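Local coordinates for protein post-proline cleaving enzyme (Rickettsia typhi, PDB 4HVT) that probably acts as a serine-type oligopeptidase that cuts short peptides on the carboxyl side of proline, with a beta-propeller domain beside its alpha/beta-hydrolase domain, at residues A245-S250 with S256-S261; N271-T276 with T328-T333. All coordinates share one frame; numbering follows the deposited sequence.

How the interactions relate
Both interactions belong to the N-terminal beta-propeller, and their centres lie about 10 Å apart. Interaction 1 joins the first two strands of one four-stranded antiparallel blade, 242-247 and 257-263; it is the more extensive contact, only partly buried, and rests on backbone hydrogen bonds flanked by apolar side chains. Interaction 2 starts from the third strand of that blade, 269-275, and reaches the loop after strand 322-326 of the next sheet along the chain; it is small, buried and wholly apolar. Strands 257-263 and 269-275 are neighbours, with probable backbone hydrogen bonds from L274 N to I258 O and from Y272 N to I260 O.

Interaction 1 (A245-S250 with S256-S261); sequences AGKLLS and SLIFIS
G246 and F259 form the hydrogen-bonded pair of an antiparallel beta hairpin, the hairpin of the first two strands of one blade of the N-terminal beta-propeller. G246 N donates to F259 O at 3.0 Å, and F259 N returns a bond to G246 O at 2.8 Å. Where strand 242-247 ends, L248 N continues the pairing with L257 O at 3.1 Å, in a bond that is nearly straight at the hydrogen (176°). A water accepts from L249 N and donates to the same L257 O, bridging the two segments beyond the end of strand 242-247.

Among the side chains, L248 sends CG anti to its backbone N (chi1 -179°), which carries CD1 to 4.1 Å from F259 CD1; the two side chains cross at about a right angle, and the methyl meets the ring obliquely. L249 and L257 instead lie side by side and point the same way, their CD1 methyls 4.0 Å apart. I258 puts its two branches to different uses: CG2 packs on A245 CB at 4.0 Å, while CD1 reaches the aliphatic part of K247. K247 and I258 diverge at their CB atoms, but the lysine chain bends at chi2 (-78°) and comes back, bringing CD and CE against I258 CD1, while NZ forms a salt bridge with D251 and a hydrogen bond to W192 O. K247 CE lies 3.7 Å from I258 CD1.

Interaction 2 (N271-T276 with T328-T333); sequences NYILDT and TDLLKT
I273 meets L331 and L330 through a single methyl, CD1, in a purely apolar contact between two neighbouring sheets of the beta-propeller. The closer partner is L331, whose forked end receives the isoleucine tip: I273 CD1 lies 3.9 Å from L331 CD2, with CG and CD1 of the same leucine only slightly farther. The methyl therefore sits against the branch point and both arms of the leucine, and the two side chains cross obliquely. L330 adds a looser contact, with I273 CD1 4.3 Å from L330 CD1. Reach comes from the extended outer part of I273: CG1 lies anti to the carbonyl carbon, and chi2 of 177° carries CD1 straight out toward the loop. With only these side chains touching, the backbones stay well apart, and the nearest CA atoms, those of I273 and L331, are 8.4 Å from each other.

Polar interactions shape the loop from within. L331 N donates to T328 O at 3.3 Å and K332 N to D329 O at 3.2 Å, two successive turn-like bonds that curl the chain and present L330 and L331 to the strand. K337 NZ bonds to the carbonyl oxygens of D329 and K332, and D329 OD2 is hydrogen-bonded to S339 OG, tying the turn to the chain that follows.

Within its blade, strand 269-275 runs between strands 257-263 and 282-285, and I273 also packs on L257 and L248. From the other side of the contact, L331 touches Q284 on strand 282-285, while L330 also touches M288, and V302 and W304 on strand 301-305, so the loop bridges the two sheets.

Interaction 1 (A245-S250 with S256-S261)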
loop_
_atom_site.group_PDB
_atom_site.type_symbol
_atom_site.label_atom_id
_atom_site.label_comp_id
_atom_site.label_asym_id
_atom_site.label_seq_id
_atom_site.Cartn_x
_atom_site.Cartn_y
_atom_site.Cartn_z
ATOM N N ALA A 245 10.228 -9.418 -12.418
ATOM C CA ALA A 245 9.744 -10.426 -13.366
ATOM C C ALA A 245 8.408 -10.889 -12.855
ATOM O O ALA A 245 8.145 -10.894 -11.661
ATOM C CB ALA A 245 10.692 -11.599 -13.467
ATOM N N GLY A 246 7.519 -11.205 -13.773
ATOM C CA GLY A 246 6.220 -11.766 -13.452
ATOM C C GLY A 246 5.656 -12.412 -14.695
ATOM O O GLY A 246 6.239 -12.335 -15.744
ATOM N N LYS A 247 4.513 -13.078 -14.601
ATOM C CA LYS A 247 3.885 -13.636 -15.819
ATOM C C LYS A 247 3.193 -12.573 -16.655
ATOM O O LYS A 247 2.542 -11.638 -16.096
ATOM C CB LYS A 247 2.869 -14.673 -15.446
ATOM C CG LYS A 247 3.414 -15.945 -14.827
ATOM C CD LYS A 247 4.009 -16.848 -15.926
ATOM C CE LYS A 247 4.964 -17.935 -15.428
ATOM N NZ LYS A 247 4.326 -18.713 -14.313
ATOM N N LEU A 248 3.349 -12.664 -17.978
ATOM C CA LEU A 248 2.643 -11.765 -18.882
ATOM C C LEU A 248 1.115 -12.040 -18.966
ATOM O O LEU A 248 0.278 -11.130 -18.931
ATOM C CB LEU A 248 3.264 -11.810 -20.270
ATOM C CG LEU A 248 2.695 -10.932 -21.372
ATOM C CD1 LEU A 248 2.857 -9.460 -21.001
ATOM C CD2 LEU A 248 3.373 -11.180 -22.705
ATOM N N LEU A 249 0.823 -13.321 -19.087
ATOM C CA LEU A 249 -0.567 -13.854 -19.218
ATOM C C LEU A 249 -0.891 -14.780 -18.072
ATOM O O LEU A 249 -0.061 -15.067 -17.230
ATOM C CB LEU A 249 -0.769 -14.615 -20.520
ATOM C CG LEU A 249 -0.277 -13.899 -21.782
ATOM C CD1 LEU A 249 -0.423 -14.727 -23.013
ATOM C CD2 LEU A 249 -1.070 -12.586 -21.944
ATOM N N SER A 250 -2.155 -15.225 -17.995
ATOM C CA SER A 250 -2.508 -16.306 -17.087
ATOM C C SER A 250 -1.682 -17.557 -17.444
ATOM O O SER A 250 -1.525 -17.818 -18.588
ATOM C CB SER A 250 -3.991 -16.658 -17.303
ATOM O OG SER A 250 -4.325 -17.843 -16.586
ATOM N N SER A 256 5.123 -19.621 -20.097
ATOM C CA SER A 256 6.435 -19.386 -20.580
ATOM C C SER A 256 6.709 -17.936 -21.008
ATOM O O SER A 256 7.822 -17.611 -21.472
ATOM C CB SER A 256 6.672 -20.296 -21.773
ATOM O OG SER A 256 5.702 -20.162 -22.820
ATOM N N LEU A 257 5.697 -17.099 -20.997
ATOM C CA LEU A 257 5.933 -15.716 -21.338
ATOM C C LEU A 257 6.081 -14.961 -20.022
ATOM O O LEU A 257 5.148 -14.862 -19.248
ATOM C CB LEU A 257 4.797 -15.169 -22.202
ATOM C CG LEU A 257 4.730 -15.803 -23.615
ATOM C CD1 LEU A 257 3.368 -15.415 -24.184
ATOM C CD2 LEU A 257 5.907 -15.436 -24.570
ATOM N N ILE A 258 7.253 -14.370 -19.831
ATOM C CA ILE A 258 7.573 -13.608 -18.663
ATOM C C ILE A 258 7.692 -12.129 -19.003
ATOM O O ILE A 258 8.366 -11.757 -19.991
ATOM C CB ILE A 258 8.915 -14.139 -18.029
ATOM C CG1 ILE A 258 8.822 -15.643 -17.658
ATOM C CG2 ILE A 258 9.373 -13.253 -16.868
ATOM C CD1 ILE A 258 7.888 -15.990 -16.540
ATOM N N PHE A 259 7.034 -11.288 -18.185
ATOM C CA PHE A 259 7.100 -9.850 -18.311
ATOM C C PHE A 259 8.227 -9.377 -17.432
ATOM O O PHE A 259 8.186 -9.534 -16.224
ATOM C CB PHE A 259 5.745 -9.276 -17.873
ATOM C CG PHE A 259 5.649 -7.745 -17.905
ATOM C CD1 PHE A 259 5.636 -7.050 -19.110
ATOM C CD2 PHE A 259 5.489 -7.049 -16.763
ATOM C CE1 PHE A 259 5.508 -5.681 -19.161
ATOM C CE2 PHE A 259 5.325 -5.661 -16.811
ATOM C CZ PHE A 259 5.351 -4.974 -17.989
ATOM N N ILE A 260 9.211 -8.749 -18.055
ATOM C CA ILE A 260 10.358 -8.156 -17.321
ATOM C C ILE A 260 10.160 -6.676 -17.340
ATOM O O ILE A 260 9.977 -6.107 -18.409
ATOM C CB ILE A 260 11.659 -8.510 -17.991
ATOM C CG1 ILE A 260 11.900 -10.040 -17.799
ATOM C CG2 ILE A 260 12.791 -7.707 -17.405
ATOM C CD1 ILE A 260 13.173 -10.489 -18.457
ATOM N N SER A 261 10.159 -6.058 -16.154
ATOM C CA SER A 261 9.870 -4.655 -16.022
ATOM C C SER A 261 11.008 -3.947 -15.256
ATOM O O SER A 261 11.251 -4.232 -14.101
ATOM C CB SER A 261 8.508 -4.481 -15.358
ATOM O OG SER A 261 8.125 -3.114 -15.229
HETATM O O HOH W 1 2.492 -15.638 -19.452
#

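Interaction 2 (N271-T276 with T328-T333)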
loop_
_atom_site.group_PDB
_atom_site.type_symbol
_atom_site.label_atom_id
_atom_site.label_comp_id
_atom_site.label_asym_id
_atom_site.label_seq_id
_atom_site.Cartn_x
_atom_site.Cartn_y
_atom_site.Cartn_z
ATOM N N ASN A 271 10.367 -2.225 -20.655
ATOM C CA ASN A 271 9.695 -3.501 -20.409
ATOM C C ASN A 271 10.009 -4.479 -21.557
ATOM O O ASN A 271 10.252 -4.066 -22.721
ATOM C CB ASN A 271 8.176 -3.334 -20.332
ATOM C CG ASN A 271 7.725 -2.506 -19.178
ATOM O OD1 ASN A 271 8.163 -2.710 -18.096
ATOM N ND2 ASN A 271 6.822 -1.601 -19.416
ATOM N N TYR A 272 10.019 -5.759 -21.241
ATOM C CA TYR A 272 10.382 -6.792 -22.182
ATOM C C TYR A 272 9.510 -8.053 -22.016
ATOM O O TYR A 272 8.984 -8.326 -20.968
ATOM C CB TYR A 272 11.828 -7.280 -21.983
ATOM C CG TYR A 272 12.853 -6.165 -21.959
ATOM C CD1 TYR A 272 13.021 -5.360 -20.849
ATOM C CD2 TYR A 272 13.668 -5.985 -23.050
ATOM C CE1 TYR A 272 13.974 -4.355 -20.858
ATOM C CE2 TYR A 272 14.606 -4.971 -23.056
ATOM C CZ TYR A 272 14.714 -4.173 -21.940
ATOM O OH TYR A 272 15.684 -3.147 -21.943
ATOM N N ILE A 273 9.422 -8.807 -23.093
ATOM C CA ILE A 273 8.935 -10.154 -23.000
ATOM C C ILE A 273 10.115 -11.083 -23.036
ATOM O O ILE A 273 10.900 -11.042 -23.988
ATOM C CB ILE A 273 7.991 -10.533 -24.176
ATOM C CG1 ILE A 273 6.775 -9.593 -24.189
ATOM C CG2 ILE A 273 7.469 -11.969 -24.051
ATOM C CD1 ILE A 273 5.854 -9.863 -25.344
ATOM N N LEU A 274 10.218 -11.938 -22.033
ATOM C CA LEU A 274 11.205 -13.048 -22.014
ATOM C C LEU A 274 10.410 -14.307 -22.328
ATOM O O LEU A 274 9.465 -14.698 -21.600
ATOM C CB LEU A 274 11.872 -13.198 -20.677
ATOM C CG LEU A 274 12.789 -14.383 -20.510
ATOM C CD1 LEU A 274 14.115 -14.214 -21.233
ATOM C CD2 LEU A 274 13.036 -14.608 -19.057
ATOM N N ASP A 275 10.747 -14.941 -23.444
ATOM C CA ASP A 275 10.045 -16.135 -23.870
ATOM C C ASP A 275 10.948 -17.321 -23.512
ATOM O O ASP A 275 12.148 -17.338 -23.952
ATOM C CB ASP A 275 9.834 -16.053 -25.387
ATOM C CG ASP A 275 8.765 -16.932 -25.887
ATOM O OD1 ASP A 275 8.569 -17.990 -25.285
ATOM O OD2 ASP A 275 8.198 -16.612 -26.980
ATOM N N THR A 276 10.435 -18.272 -22.733
ATOM C CA THR A 276 11.333 -19.290 -22.102
ATOM C C THR A 276 11.275 -20.687 -22.728
ATOM O O THR A 276 11.926 -21.609 -22.249
ATOM C CB THR A 276 11.066 -19.429 -20.594
ATOM O OG1 THR A 276 9.708 -19.800 -20.405
ATOM C CG2 THR A 276 11.232 -18.098 -19.812
ATOM N N THR A 328 1.214 -10.096 -28.904
ATOM C CA THR A 328 2.196 -10.056 -30.017
ATOM C C THR A 328 2.367 -8.621 -30.528
ATOM O O THR A 328 3.455 -8.264 -30.974
ATOM C CB THR A 328 1.847 -10.960 -31.192
ATOM O OG1 THR A 328 0.569 -10.587 -31.731
ATOM C CG2 THR A 328 1.867 -12.397 -30.711
ATOM N N ASP A 329 1.336 -7.801 -30.433
ATOM C CA ASP A 329 1.426 -6.414 -30.874
ATOM C C ASP A 329 2.282 -5.578 -29.927
ATOM O O ASP A 329 2.715 -4.494 -30.307
ATOM C CB ASP A 329 0.068 -5.753 -31.047
ATOM C CG ASP A 329 -0.588 -6.047 -32.389
ATOM O OD1 ASP A 329 0.070 -6.555 -33.321
ATOM O OD2 ASP A 329 -1.767 -5.727 -32.484
ATOM N N LEU A 330 2.595 -6.077 -28.739
ATOM C CA LEU A 330 3.537 -5.361 -27.865
ATOM C C LEU A 330 4.904 -5.172 -28.469
ATOM O O LEU A 330 5.576 -4.212 -28.141
ATOM C CB LEU A 330 3.736 -6.090 -26.561
ATOM C CG LEU A 330 2.555 -6.111 -25.605
ATOM C CD1 LEU A 330 2.789 -7.060 -24.438
ATOM C CD2 LEU A 330 2.235 -4.731 -25.094
ATOM N N LEU A 331 5.289 -6.089 -29.332
ATOM C CA LEU A 331 6.639 -6.091 -29.954
ATOM C C LEU A 331 6.717 -5.333 -31.251
ATOM O O LEU A 331 7.822 -5.259 -31.862
ATOM C CB LEU A 331 7.071 -7.562 -30.101
ATOM C CG LEU A 331 7.095 -8.351 -28.783
ATOM C CD1 LEU A 331 7.628 -9.773 -28.996
ATOM C CD2 LEU A 331 7.901 -7.601 -27.737
ATOM N N LYS A 332 5.605 -4.783 -31.716
ATOM C CA LYS A 332 5.492 -4.241 -33.061
ATOM C C LYS A 332 5.528 -2.730 -33.035
ATOM O O LYS A 332 5.198 -2.076 -32.015
ATOM C CB LYS A 332 4.182 -4.703 -33.741
ATOM C CG LYS A 332 4.064 -6.202 -33.857
ATOM C CD LYS A 332 3.043 -6.620 -34.903
ATOM C CE LYS A 332 2.929 -8.145 -34.962
ATOM N NZ LYS A 332 2.424 -8.605 -36.279
ATOM N N THR A 333 5.931 -2.156 -34.182
ATOM C CA THR A 333 5.831 -0.704 -34.335
ATOM C C THR A 333 4.367 -0.303 -34.345
ATOM O O THR A 333 3.482 -1.141 -34.598
ATOM C CB THR A 333 6.438 -0.214 -35.657
ATOM O OG1 THR A 333 5.802 -0.892 -36.760
ATOM C CG2 THR A 333 7.938 -0.490 -35.664
#